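Local coordinates for Rho-class glutathione S-transferase (Laternula elliptica, PDB 3QAV), which probably conjugates glutathione to electrophilic compounds, binding the tripeptide in its N-terminal domain, at residues P37-L42 / F187-V192; E71-G76 / V87-T92. One frame throughout, in Å; residues are numbered along the deposited sequence.

Interaction 1: residues P37-L42 / F187-V192; sequences PCWKVL and FFFPMV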
# COMPACT_ATOMS: atom_id res chain seq x y z
N PRO A 37 -4.53 1.70 -10.48
CA PRO A 37 -5.44 1.01 -9.56
C PRO A 37 -6.70 0.48 -10.27
O PRO A 37 -7.27 -0.54 -9.86
CB PRO A 37 -5.73 2.07 -8.48
CG PRO A 37 -5.30 3.38 -9.09
CD PRO A 37 -4.13 3.01 -9.95
N CYS A 38 -7.12 1.16 -11.33
CA CYS A 38 -8.28 0.71 -12.08
C CYS A 38 -7.88 -0.51 -12.91
O CYS A 38 -8.60 -1.51 -12.97
CB CYS A 38 -8.80 1.81 -13.01
SG CYS A 38 -9.55 3.22 -12.15
N TRP A 39 -6.72 -0.41 -13.55
CA TRP A 39 -6.21 -1.47 -14.40
C TRP A 39 -6.12 -2.77 -13.62
O TRP A 39 -6.49 -3.82 -14.12
CB TRP A 39 -4.82 -1.10 -14.95
CG TRP A 39 -4.46 -1.78 -16.23
CD1 TRP A 39 -5.02 -2.92 -16.75
CD2 TRP A 39 -3.44 -1.38 -17.16
NE1 TRP A 39 -4.40 -3.26 -17.93
CE2 TRP A 39 -3.42 -2.33 -18.20
CE3 TRP A 39 -2.53 -0.32 -17.20
CZ2 TRP A 39 -2.53 -2.25 -19.28
CZ3 TRP A 39 -1.64 -0.24 -18.27
CH2 TRP A 39 -1.65 -1.20 -19.30
N LYS A 40 -5.62 -2.69 -12.39
CA LYS A 40 -5.50 -3.86 -11.53
C LYS A 40 -6.83 -4.60 -11.46
O LYS A 40 -6.90 -5.82 -11.65
CB LYS A 40 -5.09 -3.44 -10.12
CG LYS A 40 -3.62 -3.06 -9.94
CD LYS A 40 -3.40 -2.32 -8.62
CE LYS A 40 -3.77 -3.16 -7.40
NZ LYS A 40 -3.61 -2.43 -6.10
N VAL A 41 -7.88 -3.84 -11.18
CA VAL A 41 -9.22 -4.41 -11.07
C VAL A 41 -9.72 -5.06 -12.37
O VAL A 41 -10.26 -6.16 -12.34
CB VAL A 41 -10.23 -3.33 -10.60
CG1 VAL A 41 -11.64 -3.91 -10.57
CG2 VAL A 41 -9.85 -2.85 -9.19
N LEU A 42 -9.52 -4.38 -13.50
CA LEU A 42 -9.97 -4.92 -14.78
C LEU A 42 -9.24 -6.22 -15.12
O LEU A 42 -9.83 -7.15 -15.67
CB LEU A 42 -9.77 -3.90 -15.90
CG LEU A 42 -10.51 -2.56 -15.74
CD1 LEU A 42 -10.19 -1.66 -16.94
CD2 LEU A 42 -12.01 -2.80 -15.63
N PHE A 187 -0.47 -6.40 -10.14
CA PHE A 187 -0.00 -5.18 -9.50
C PHE A 187 1.21 -4.60 -10.21
O PHE A 187 1.33 -3.39 -10.39
CB PHE A 187 0.39 -5.46 -8.04
CG PHE A 187 -0.78 -5.64 -7.10
CD1 PHE A 187 -1.78 -6.56 -7.39
CD2 PHE A 187 -0.87 -4.90 -5.93
CE1 PHE A 187 -2.86 -6.74 -6.51
CE2 PHE A 187 -1.94 -5.07 -5.05
CZ PHE A 187 -2.93 -5.99 -5.34
N PHE A 188 2.10 -5.48 -10.64
CA PHE A 188 3.35 -5.06 -11.27
C PHE A 188 3.26 -4.50 -12.68
O PHE A 188 3.68 -3.38 -12.93
CB PHE A 188 4.33 -6.23 -11.25
CG PHE A 188 5.69 -5.89 -11.77
CD1 PHE A 188 6.46 -4.90 -11.16
CD2 PHE A 188 6.23 -6.56 -12.86
CE1 PHE A 188 7.73 -4.59 -11.63
CE2 PHE A 188 7.50 -6.26 -13.34
CZ PHE A 188 8.25 -5.27 -12.72
N PHE A 189 2.72 -5.29 -13.60
CA PHE A 189 2.63 -4.89 -14.99
C PHE A 189 2.10 -3.48 -15.27
O PHE A 189 2.73 -2.72 -16.01
CB PHE A 189 1.80 -5.89 -15.78
CG PHE A 189 1.59 -5.50 -17.20
CD1 PHE A 189 2.62 -5.66 -18.13
CD2 PHE A 189 0.39 -4.92 -17.60
CE1 PHE A 189 2.44 -5.24 -19.44
CE2 PHE A 189 0.22 -4.50 -18.90
CZ PHE A 189 1.24 -4.66 -19.82
N PRO A 190 0.93 -3.12 -14.72
CA PRO A 190 0.43 -1.77 -14.99
C PRO A 190 1.49 -0.70 -14.75
O PRO A 190 1.57 0.30 -15.48
CB PRO A 190 -0.75 -1.65 -14.04
CG PRO A 190 -1.30 -3.06 -14.05
CD PRO A 190 -0.04 -3.90 -13.93
N MET A 191 2.29 -0.90 -13.72
CA MET A 191 3.33 0.06 -13.39
C MET A 191 4.41 0.06 -14.46
O MET A 191 4.95 1.10 -14.80
CB MET A 191 3.91 -0.25 -12.01
CG MET A 191 2.88 -0.03 -10.91
SD MET A 191 3.54 -0.31 -9.27
CE MET A 191 3.98 1.34 -8.81
N VAL A 192 4.72 -1.12 -15.00
CA VAL A 192 5.72 -1.21 -16.06
C VAL A 192 5.17 -0.60 -17.36
O VAL A 192 5.87 0.13 -18.06
CB VAL A 192 6.16 -2.67 -16.31
CG1 VAL A 192 7.16 -2.72 -17.47
CG2 VAL A 192 6.81 -3.24 -15.05
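K40 lays the end of its side chain flat over the ring of F187. CE sits almost above the ring centre, 3.5 Å from the F187 centroid, and makes a CH-pi contact; NZ lies farther out, 3.8 Å from the same centroid, in an off-centre cation-pi interaction. The bend at chi3 (61°) turns the lysine chain so that CE and NZ reach the ring together. NZ is also hydrogen-bonded to T92 OG1, so the ammonium is probably fixed over the F187 face by two partners.

The residue before K40, W39, meets F189 and P190 with a single face of its indole. Its CG is anti to the backbone N (chi1 -155°), which carries the indole across to both. P190 CG stands over the rim of that face, and P190 CB is 3.9 Å from W39 CE3. F189 presents its edge in an offset edge-to-face pair, with ring planes nearly perpendicular and W39 CZ2 3.6 Å from F189 CE2. W39 NE1 is hydrogen-bonded to T225 OG1, which should help to fix the turn of the indole.

Segments 37-42 and 187-192, parts of helices 36-47 and 183-197, run at 133° to each other, their axes 9.0 Å apart, and this buried packing joins the N-terminal to the C-terminal domain of the glutathione S-transferase fold. Helix 91-101 adjoins K40 and F187 through S91 and T92, while helix 207-217 covers F189 with Y213, M216 and M217.

Interaction 2: residues E71-G76 / V87-T92; sequences ELNPRG and VVNEST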
# COMPACT_ATOMS: atom_id res chain seq x y z
N GLU A 71 -21.59 8.91 -3.48
CA GLU A 71 -22.52 8.10 -2.70
C GLU A 71 -21.85 6.79 -2.32
O GLU A 71 -21.98 6.32 -1.18
CB GLU A 71 -23.79 7.80 -3.50
CG GLU A 71 -25.04 8.46 -2.95
CD GLU A 71 -26.29 8.04 -3.71
OE1 GLU A 71 -26.28 8.13 -4.96
OE2 GLU A 71 -27.28 7.63 -3.06
N LEU A 72 -21.14 6.20 -3.28
CA LEU A 72 -20.44 4.93 -3.08
C LEU A 72 -19.05 5.10 -2.48
O LEU A 72 -18.59 4.24 -1.72
CB LEU A 72 -20.30 4.20 -4.42
CG LEU A 72 -21.47 3.36 -4.92
CD1 LEU A 72 -22.77 4.07 -4.66
CD2 LEU A 72 -21.29 3.08 -6.42
N ASN A 73 -18.39 6.20 -2.82
CA ASN A 73 -17.03 6.45 -2.36
C ASN A 73 -16.85 7.90 -1.95
O ASN A 73 -16.61 8.77 -2.79
CB ASN A 73 -16.05 6.10 -3.49
CG ASN A 73 -14.60 6.12 -3.05
OD1 ASN A 73 -13.70 5.82 -3.84
ND2 ASN A 73 -14.36 6.49 -1.80
N PRO A 74 -16.94 8.19 -0.64
CA PRO A 74 -16.79 9.56 -0.14
C PRO A 74 -15.45 10.24 -0.46
O PRO A 74 -15.28 11.43 -0.23
CB PRO A 74 -17.05 9.41 1.36
CG PRO A 74 -16.71 7.98 1.65
CD PRO A 74 -17.26 7.26 0.46
N ARG A 75 -14.49 9.48 -0.99
CA ARG A 75 -13.20 10.08 -1.34
C ARG A 75 -13.24 10.59 -2.78
O ARG A 75 -12.31 11.23 -3.26
CB ARG A 75 -12.07 9.07 -1.17
CG ARG A 75 -11.76 8.68 0.28
CD ARG A 75 -10.71 7.56 0.34
NE ARG A 75 -10.34 7.21 1.71
CZ ARG A 75 -9.54 7.94 2.48
NH1 ARG A 75 -9.26 7.54 3.72
NH2 ARG A 75 -8.99 9.05 2.01
N GLY A 76 -14.33 10.29 -3.48
CA GLY A 76 -14.45 10.73 -4.86
C GLY A 76 -13.27 10.25 -5.68
O GLY A 76 -12.59 11.03 -6.35
N VAL A 87 -19.96 -3.34 -1.46
CA VAL A 87 -19.39 -2.13 -2.03
C VAL A 87 -17.95 -2.08 -1.54
O VAL A 87 -17.71 -2.15 -0.34
CB VAL A 87 -20.12 -0.86 -1.56
CG1 VAL A 87 -19.40 0.37 -2.10
CG2 VAL A 87 -21.56 -0.87 -2.03
N VAL A 88 -17.00 -1.95 -2.46
CA VAL A 88 -15.58 -1.91 -2.08
C VAL A 88 -14.84 -0.91 -2.96
O VAL A 88 -15.04 -0.89 -4.17
CB VAL A 88 -14.93 -3.30 -2.24
CG1 VAL A 88 -13.64 -3.35 -1.48
CG2 VAL A 88 -15.89 -4.40 -1.79
N ASN A 89 -13.96 -0.10 -2.38
CA ASN A 89 -13.25 0.89 -3.17
C ASN A 89 -11.74 0.74 -3.34
O ASN A 89 -11.23 0.86 -4.45
CB ASN A 89 -13.56 2.29 -2.64
CG ASN A 89 -15.03 2.62 -2.70
OD1 ASN A 89 -15.67 2.44 -3.74
ND2 ASN A 89 -15.58 3.10 -1.60
N GLU A 90 -11.00 0.49 -2.26
CA GLU A 90 -9.56 0.36 -2.42
C GLU A 90 -9.24 -0.73 -3.45
O GLU A 90 -9.69 -1.87 -3.33
CB GLU A 90 -8.89 0.02 -1.09
CG GLU A 90 -8.77 1.19 -0.12
CD GLU A 90 -7.89 2.31 -0.64
OE1 GLU A 90 -6.87 2.02 -1.32
OE2 GLU A 90 -8.21 3.50 -0.37
N SER A 91 -8.47 -0.35 -4.46
CA SER A 91 -8.07 -1.27 -5.52
C SER A 91 -7.59 -2.63 -5.01
O SER A 91 -8.00 -3.68 -5.52
CB SER A 91 -6.97 -0.63 -6.36
OG SER A 91 -6.30 -1.59 -7.16
N THR A 92 -6.71 -2.62 -4.02
CA THR A 92 -6.18 -3.87 -3.48
C THR A 92 -7.29 -4.67 -2.79
O THR A 92 -7.36 -5.89 -2.92
CB THR A 92 -5.03 -3.58 -2.50
OG1 THR A 92 -3.96 -2.95 -3.22
CG2 THR A 92 -4.51 -4.87 -1.85
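This is a small polar contact in the thioredoxin-like N-terminal domain, where the turn that follows helix 67-72 meets the end of edge strand 86-88 and the loop leading into helix 91-101. Its centre is a pair of asparagines. The N73 and N89 side chains run antiparallel alongside each other, their amide planes stacked 9° apart, and N73 CG lies 3.5 Å from N89 CG. N89 also fits against the aliphatic base of its partner, its OD1 3.7 Å from N73 CB. CG of N89 is anti to its carbonyl carbon (chi1 -60°), which directs the amide toward the end of helix 67-72, where ND2 donates to L72 O. V87 CG1 comes within 4.0 Å of L72 O, a loose methyl touch on the carbonyl oxygen. A leucine in place of N89 would probably cost the L72 carbonyl this amide donor and N73 its stacking partner.

Beyond N73 the chain folds into a type I turn closed by G76 N to N73 O at 2.8 Å, and G76 O accepts a bond from K65, a glutathione-binding residue. The turn carries R75 out to E124 and E161 of the second subunit, with salt bridges to both. On the other segment E90 takes the N-cap position, next to the glutathione-binding S91. The one hydrogen bond between the segments, N89 ND2 to L72 O, is 3.2 Å long and nearly straight at the hydrogen; the oxygen lies close to the plane of the N89 amide, while the donor is tilted 31° from the carbonyl plane.

How the interactions relate
Interaction 1 is core and interaction 2 lies nearer the surface: the first sits about 2 Å from the centre of the chain, the second about 18 Å, and their centres are about 17 Å apart. The chemistry follows suit, with aromatic rings, a proline and a lysine packing helix on helix in one, and stacked amides with a single side-chain-to-backbone bond in the other. Interaction 1 ties the two domains together; interaction 2 stays within the N-terminal domain, beside the second subunit. The start of helix 91-101 links them: S91, which binds glutathione, probably hydrogen-bonds to the backbone oxygen of P37, so the helix of 37-42 is tied to a glutathione-binding residue of 87-92.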